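Acetone carboxylase alpha subunit (Xanthobacter autotrophicus Py2, PDB 5M45) is the alpha subunit of a carboxylase, belongs to the hydantoinase B/oxoprolinase family and carries a manganese(II) site in a multi-chain assembly. Local coordinates at residues 78-83 / 227-232; 174-179 / 231-236. One frame throughout, in Å; residues are numbered along the deposited sequence.

Interaction 1 of 2, residues 78-83 / 227-232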
loop_
_atom_site.group_PDB
_atom_site.type_symbol
_atom_site.label_atom_id
_atom_site.label_comp_id
_atom_site.label_asym_id
_atom_site.label_seq_id
_atom_site.Cartn_x
_atom_site.Cartn_y
_atom_site.Cartn_z
ATOM N N ILE A 78 -15.267 -22.510 -4.747
ATOM C CA ILE A 78 -15.103 -21.377 -5.633
ATOM C C ILE A 78 -13.638 -21.050 -5.946
ATOM O O ILE A 78 -13.325 -20.556 -7.040
ATOM C CB ILE A 78 -15.843 -20.131 -5.051
ATOM C CG1 ILE A 78 -17.361 -20.399 -5.036
ATOM C CG2 ILE A 78 -15.526 -18.858 -5.851
ATOM C CD1 ILE A 78 -18.150 -19.493 -4.120
ATOM N N ALA A 79 -12.747 -21.316 -4.987
ATOM C CA ALA A 79 -11.382 -20.810 -5.033
ATOM C C ALA A 79 -10.491 -21.525 -6.065
ATOM O O ALA A 79 -10.670 -22.726 -6.319
ATOM C CB ALA A 79 -10.757 -20.905 -3.650
ATOM N N ALA A 80 -9.550 -20.786 -6.642
ATOM C CA ALA A 80 -8.456 -21.338 -7.449
ATOM C C ALA A 80 -7.242 -21.706 -6.638
ATOM O O ALA A 80 -6.498 -22.605 -7.041
ATOM C CB ALA A 80 -8.044 -20.356 -8.556
ATOM N N SER A 81 -7.033 -21.037 -5.520
ATOM C CA SER A 81 -5.880 -21.296 -4.644
ATOM C C SER A 81 -6.085 -22.589 -3.805
ATOM O O SER A 81 -7.092 -22.695 -3.084
ATOM C CB SER A 81 -5.676 -20.124 -3.666
ATOM O OG SER A 81 -4.682 -20.448 -2.677
ATOM N N PRO A 82 -5.128 -23.545 -3.874
ATOM C CA PRO A 82 -5.256 -24.760 -3.060
ATOM C C PRO A 82 -5.286 -24.537 -1.545
ATOM O O PRO A 82 -5.821 -25.360 -0.822
ATOM C CB PRO A 82 -4.021 -25.579 -3.420
ATOM C CG PRO A 82 -3.540 -25.045 -4.733
ATOM C CD PRO A 82 -4.042 -23.630 -4.860
ATOM N N ILE A 83 -4.723 -23.432 -1.091
ATOM C CA ILE A 83 -4.741 -23.020 0.327
ATOM C C ILE A 83 -6.187 -22.994 0.856
ATOM O O ILE A 83 -6.469 -23.496 1.960
ATOM C CB ILE A 83 -4.032 -21.671 0.522
ATOM C CG1 ILE A 83 -2.528 -21.763 0.160
ATOM C CG2 ILE A 83 -4.181 -21.155 1.961
ATOM C CD1 ILE A 83 -1.823 -20.417 0.052
ATOM N N THR A 227 -3.229 -11.956 -8.756
ATOM C CA THR A 227 -4.529 -11.309 -9.004
ATOM C C THR A 227 -5.725 -12.271 -9.165
ATOM O O THR A 227 -6.765 -12.075 -8.518
ATOM C CB THR A 227 -4.418 -10.399 -10.236
ATOM O OG1 THR A 227 -3.381 -9.421 -10.012
ATOM C CG2 THR A 227 -5.755 -9.693 -10.502
ATOM N N ARG A 228 -5.604 -13.270 -10.042
ATOM C CA ARG A 228 -6.724 -14.172 -10.317
ATOM C C ARG A 228 -7.107 -14.956 -9.032
ATOM O O ARG A 228 -8.277 -15.151 -8.746
ATOM C CB ARG A 228 -6.409 -15.153 -11.485
ATOM C CG ARG A 228 -7.575 -16.076 -11.818
ATOM C CD ARG A 228 -7.290 -17.187 -12.913
ATOM N NE ARG A 228 -6.043 -17.966 -12.675
ATOM C CZ ARG A 228 -4.822 -17.623 -13.147
ATOM N NH1 ARG A 228 -4.627 -16.497 -13.855
ATOM N NH2 ARG A 228 -3.750 -18.404 -12.890
ATOM N N TYR A 229 -6.093 -15.379 -8.266
ATOM C CA TYR A 229 -6.298 -16.139 -7.023
ATOM C C TYR A 229 -6.976 -15.265 -5.973
ATOM O O TYR A 229 -7.943 -15.695 -5.340
ATOM C CB TYR A 229 -4.960 -16.715 -6.505
ATOM C CG TYR A 229 -4.331 -17.712 -7.469
ATOM C CD1 TYR A 229 -3.414 -17.272 -8.430
ATOM C CD2 TYR A 229 -4.611 -19.082 -7.391
ATOM C CE1 TYR A 229 -2.838 -18.156 -9.346
ATOM C CE2 TYR A 229 -4.035 -19.979 -8.266
ATOM C CZ TYR A 229 -3.125 -19.519 -9.224
ATOM O OH TYR A 229 -2.559 -20.403 -10.112
ATOM N N TRP A 230 -6.494 -14.022 -5.849
ATOM C CA TRP A 230 -7.137 -12.958 -5.030
ATOM C C TRP A 230 -8.652 -12.798 -5.348
ATOM O O TRP A 230 -9.485 -12.747 -4.445
ATOM C CB TRP A 230 -6.397 -11.593 -5.229
ATOM C CG TRP A 230 -7.129 -10.420 -4.700
ATOM C CD1 TRP A 230 -8.116 -9.718 -5.337
ATOM C CD2 TRP A 230 -6.995 -9.827 -3.393
ATOM N NE1 TRP A 230 -8.586 -8.714 -4.522
ATOM C CE2 TRP A 230 -7.926 -8.770 -3.319
ATOM C CE3 TRP A 230 -6.185 -10.091 -2.284
ATOM C CZ2 TRP A 230 -8.052 -7.944 -2.185
ATOM C CZ3 TRP A 230 -6.286 -9.250 -1.152
ATOM C CH2 TRP A 230 -7.245 -8.195 -1.123
ATOM N N MET A 231 -8.961 -12.698 -6.636
ATOM C CA MET A 231 -10.344 -12.454 -7.115
ATOM C C MET A 231 -11.299 -13.594 -6.696
ATOM O O MET A 231 -12.410 -13.337 -6.183
ATOM C CB MET A 231 -10.386 -12.245 -8.638
ATOM C CG MET A 231 -9.796 -10.896 -9.094
ATOM S SD MET A 231 -9.577 -10.739 -10.888
ATOM C CE MET A 231 -11.278 -10.510 -11.332
ATOM N N LEU A 232 -10.844 -14.852 -6.877
ATOM C CA LEU A 232 -11.684 -15.981 -6.524
ATOM C C LEU A 232 -11.785 -16.196 -4.985
ATOM O O LEU A 232 -12.816 -16.696 -4.497
ATOM C CB LEU A 232 -11.290 -17.253 -7.299
ATOM C CG LEU A 232 -11.635 -17.176 -8.801
ATOM C CD1 LEU A 232 -10.881 -18.198 -9.634
ATOM C CD2 LEU A 232 -13.129 -17.312 -9.042
HETATM O O HOH W 1 -8.621 -18.421 -5.118
#
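Tyr229 and Leu232, one helical turn apart, reach Ala80 by nearly the same first torsion: CG lies anti to the carbonyl carbon and beside the backbone N in both (chi1 -63° and -70°). Chi1 sets CG alone; with chi2 of 92° the CD2 edge of the Tyr229 ring meets the backbone at 80-81. The amide N of Ser81 lies in the ring plane, 3.6 Å from Tyr229 CD2, and the carbonyl carbon of Ala80 is near that plane, so the contact is edge-on packing. The CB of Ala80 points at the helix and fits between two side chains, 3.7 Å from Leu232 CD1 and 3.8 Å from Tyr229 CD2. Leu232 CD2 and Ile78 CG2 form a further apolar pair at 4.3 Å, and each methyl also lies against the other residue's carbonyl oxygen, CD2 3.8 Å from Ile78 O and CG2 3.7 Å from Leu232 O.

No direct hydrogen bond joins the segments, but one water does. It accepts from Ser81 N at 3.1 Å and donates to Tyr229 O at 2.8 Å, linking loop to helix. Ser81 also N-caps the short helix 82-85, its OG accepting a weak bond from Ile83 N.

A chain of another protein packs on Ile78, Ala80 and Leu232, and Ile177, in the loop after strand 165-175, touches both Ser81 and Tyr229. The contact thus lays the connection between helices 54-75 and 82-85 against the start of helix 227-255, with helix 488-494 packed against Pro82 and Ile83.

Interaction 2 of 2, residues 174-179 / 231-236. With MN (manganese (II) ion), chain M.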
loop_
_atom_site.group_PDB
_atom_site.type_symbol
_atom_site.label_atom_id
_atom_site.label_comp_id
_atom_site.label_asym_id
_atom_site.label_seq_id
_atom_site.Cartn_x
_atom_site.Cartn_y
_atom_site.Cartn_z
ATOM N N THR A 174 -10.453 -15.594 4.353
ATOM C CA THR A 174 -9.587 -16.520 3.601
ATOM C C THR A 174 -8.127 -16.065 3.732
ATOM O O THR A 174 -7.833 -14.859 3.622
ATOM C CB THR A 174 -9.870 -16.546 2.083
ATOM O OG1 THR A 174 -9.795 -15.216 1.561
ATOM C CG2 THR A 174 -11.234 -17.117 1.759
ATOM N N HIS A 175 -7.219 -17.006 3.940
ATOM C CA HIS A 175 -5.785 -16.728 3.762
ATOM C C HIS A 175 -5.464 -16.651 2.263
ATOM O O HIS A 175 -5.609 -17.656 1.571
ATOM C CB HIS A 175 -4.901 -17.809 4.409
ATOM C CG HIS A 175 -3.436 -17.585 4.152
ATOM N ND1 HIS A 175 -2.584 -17.036 5.081
ATOM C CD2 HIS A 175 -2.707 -17.727 3.013
ATOM C CE1 HIS A 175 -1.385 -16.876 4.540
ATOM N NE2 HIS A 175 -1.430 -17.295 3.290
ATOM N N VAL A 176 -5.049 -15.473 1.778
ATOM C CA VAL A 176 -4.677 -15.285 0.334
ATOM C C VAL A 176 -3.169 -15.472 0.134
ATOM O O VAL A 176 -2.372 -15.333 1.093
ATOM C CB VAL A 176 -5.136 -13.928 -0.240
ATOM C CG1 VAL A 176 -6.639 -13.737 -0.007
ATOM C CG2 VAL A 176 -4.348 -12.735 0.364
ATOM N N ILE A 177 -2.764 -15.753 -1.105
ATOM C CA ILE A 177 -1.373 -16.104 -1.393
ATOM C C ILE A 177 -0.414 -14.929 -1.107
ATOM O O ILE A 177 0.646 -15.127 -0.482
ATOM C CB ILE A 177 -1.173 -16.649 -2.836
ATOM C CG1 ILE A 177 -2.019 -17.907 -3.048
ATOM C CG2 ILE A 177 0.336 -16.926 -3.111
ATOM C CD1 ILE A 177 -2.121 -18.347 -4.506
ATOM N N ASP A 178 -0.759 -13.726 -1.560
ATOM C CA ASP A 178 0.049 -12.553 -1.296
ATOM C C ASP A 178 -0.772 -11.273 -1.295
ATOM O O ASP A 178 -1.859 -11.220 -1.925
ATOM C CB ASP A 178 1.262 -12.425 -2.243
ATOM C CG ASP A 178 0.944 -11.700 -3.570
ATOM O OD1 ASP A 178 0.314 -12.301 -4.474
ATOM O OD2 ASP A 178 1.353 -10.525 -3.743
ATOM N N THR A 179 -0.225 -10.244 -0.604
ATOM C CA THR A 179 -0.803 -8.924 -0.566
ATOM C C THR A 179 0.157 -7.836 -1.062
ATOM O O THR A 179 -0.021 -6.669 -0.739
ATOM C CB THR A 179 -1.368 -8.559 0.842
ATOM O OG1 THR A 179 -0.438 -8.889 1.870
ATOM C CG2 THR A 179 -2.656 -9.336 1.101
ATOM N N MET A 231 -8.961 -12.698 -6.636
ATOM C CA MET A 231 -10.344 -12.454 -7.115
ATOM C C MET A 231 -11.299 -13.594 -6.696
ATOM O O MET A 231 -12.410 -13.337 -6.183
ATOM C CB MET A 231 -10.386 -12.245 -8.638
ATOM C CG MET A 231 -9.796 -10.896 -9.094
ATOM S SD MET A 231 -9.577 -10.739 -10.888
ATOM C CE MET A 231 -11.278 -10.510 -11.332
ATOM N N LEU A 232 -10.844 -14.852 -6.877
ATOM C CA LEU A 232 -11.684 -15.981 -6.524
ATOM C C LEU A 232 -11.785 -16.196 -4.985
ATOM O O LEU A 232 -12.816 -16.696 -4.497
ATOM C CB LEU A 232 -11.290 -17.253 -7.299
ATOM C CG LEU A 232 -11.635 -17.176 -8.801
ATOM C CD1 LEU A 232 -10.881 -18.198 -9.634
ATOM C CD2 LEU A 232 -13.129 -17.312 -9.042
ATOM N N ASP A 233 -10.743 -15.832 -4.222
ATOM C CA ASP A 233 -10.836 -15.831 -2.750
ATOM C C ASP A 233 -11.890 -14.815 -2.255
ATOM O O ASP A 233 -12.640 -15.084 -1.301
ATOM C CB ASP A 233 -9.453 -15.597 -2.080
ATOM C CG ASP A 233 -8.508 -16.824 -2.212
ATOM O OD1 ASP A 233 -8.972 -17.961 -2.526
ATOM O OD2 ASP A 233 -7.265 -16.677 -1.997
ATOM N N GLU A 234 -11.988 -13.671 -2.934
ATOM C CA GLU A 234 -13.000 -12.693 -2.599
ATOM C C GLU A 234 -14.437 -13.203 -2.861
ATOM O O GLU A 234 -15.330 -13.019 -2.025
ATOM C CB GLU A 234 -12.729 -11.345 -3.297
ATOM C CG GLU A 234 -13.834 -10.294 -3.134
ATOM C CD GLU A 234 -13.398 -8.911 -3.608
ATOM O OE1 GLU A 234 -12.993 -8.784 -4.792
ATOM O OE2 GLU A 234 -13.467 -7.963 -2.783
ATOM N N ARG A 235 -14.658 -13.822 -4.020
ATOM C CA ARG A 235 -15.971 -14.404 -4.327
ATOM C C ARG A 235 -16.336 -15.524 -3.333
ATOM O O ARG A 235 -17.507 -15.631 -2.949
ATOM C CB ARG A 235 -16.063 -14.890 -5.786
ATOM C CG ARG A 235 -15.822 -13.774 -6.820
ATOM C CD ARG A 235 -16.895 -12.660 -6.743
ATOM N NE ARG A 235 -16.646 -11.595 -7.667
ATOM C CZ ARG A 235 -17.474 -10.562 -7.888
ATOM N NH1 ARG A 235 -17.155 -9.612 -8.757
ATOM N NH2 ARG A 235 -18.630 -10.433 -7.251
ATOM N N THR A 236 -15.335 -16.317 -2.908
ATOM C CA THR A 236 -15.485 -17.304 -1.836
ATOM C C THR A 236 -16.034 -16.704 -0.532
ATOM O O THR A 236 -16.978 -17.243 0.059
ATOM C CB THR A 236 -14.108 -18.004 -1.522
ATOM O OG1 THR A 236 -13.684 -18.733 -2.697
ATOM C CG2 THR A 236 -14.211 -18.950 -0.367
HETATM MN MN MN M . -3.048 -16.291 7.211
HETATM O O HOH W 2 -5.503 -18.374 -1.024
HETATM O O HOH W 3 -4.907 -15.602 -3.221
#
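Asp233 of helix 227-255 meets Thr174 and Val176 where strand 165-175, an inner strand of a seven-stranded antiparallel sheet, runs out into a loop: a helix packed on a sheet. The direct contacts are van der Waals. Thr174 OG1 lies 3.7 Å from Asp233 CB, and Val176 CG1 is 3.6 Å from Asp233 OD2. The methyls of Thr174 and Thr236 meet, CG2 to CG2, at 4.1 Å.

The polar link runs through two waters, both donating to Asp233 OD2. The first, at 2.6 Å from OD2, also donates to His175 O; the second accepts from Ile177 N. The buried carboxylate oxygen is thereby tied to the backbone on both sides of Val176. Thr174 OG1 has its own partner in Arg237.

Of the two segments, only 174-179 reaches the metal. The CB of His175 points away from the helix, and CG, anti to the backbone N (chi1 176°), continues that way. Its ND1 binds manganese at 2.3 Å, with His150 and Asp153 completing the protein ligands, and NE2 is hydrogen-bonded to Ser186.

Within the helix, Leu232 O accepts from Thr236 N and, through the opposite face of its carbonyl plane, from Thr236 OG1 at 2.9 Å.

How the interactions relate
Interactions 1 and 2 use consecutive turns of helix 227-255, share Met231 and Leu232, and have centres about 5 Å apart. They also touch directly: Ala79 CB lies 3.6 Å from Asp233 OD1, Ile78 CB 3.5 Å from Thr236 OG1, and Ser81 OG 3.7 Å from Ile177 CG1. Asp233 therefore packs against 78-83 through OD1 while OD2 receives the waters of 174-179. Only interaction 2 contains a manganese ligand, His175; in interaction 1 the side chain of Ser81 remains about 11 Å from the ion. Helix 82-85 bridges the two, since Val84 touches Thr174 and Asp233 and Ile83 touches His175, so that Ile83, at the end of 78-83, packs directly on a manganese ligand.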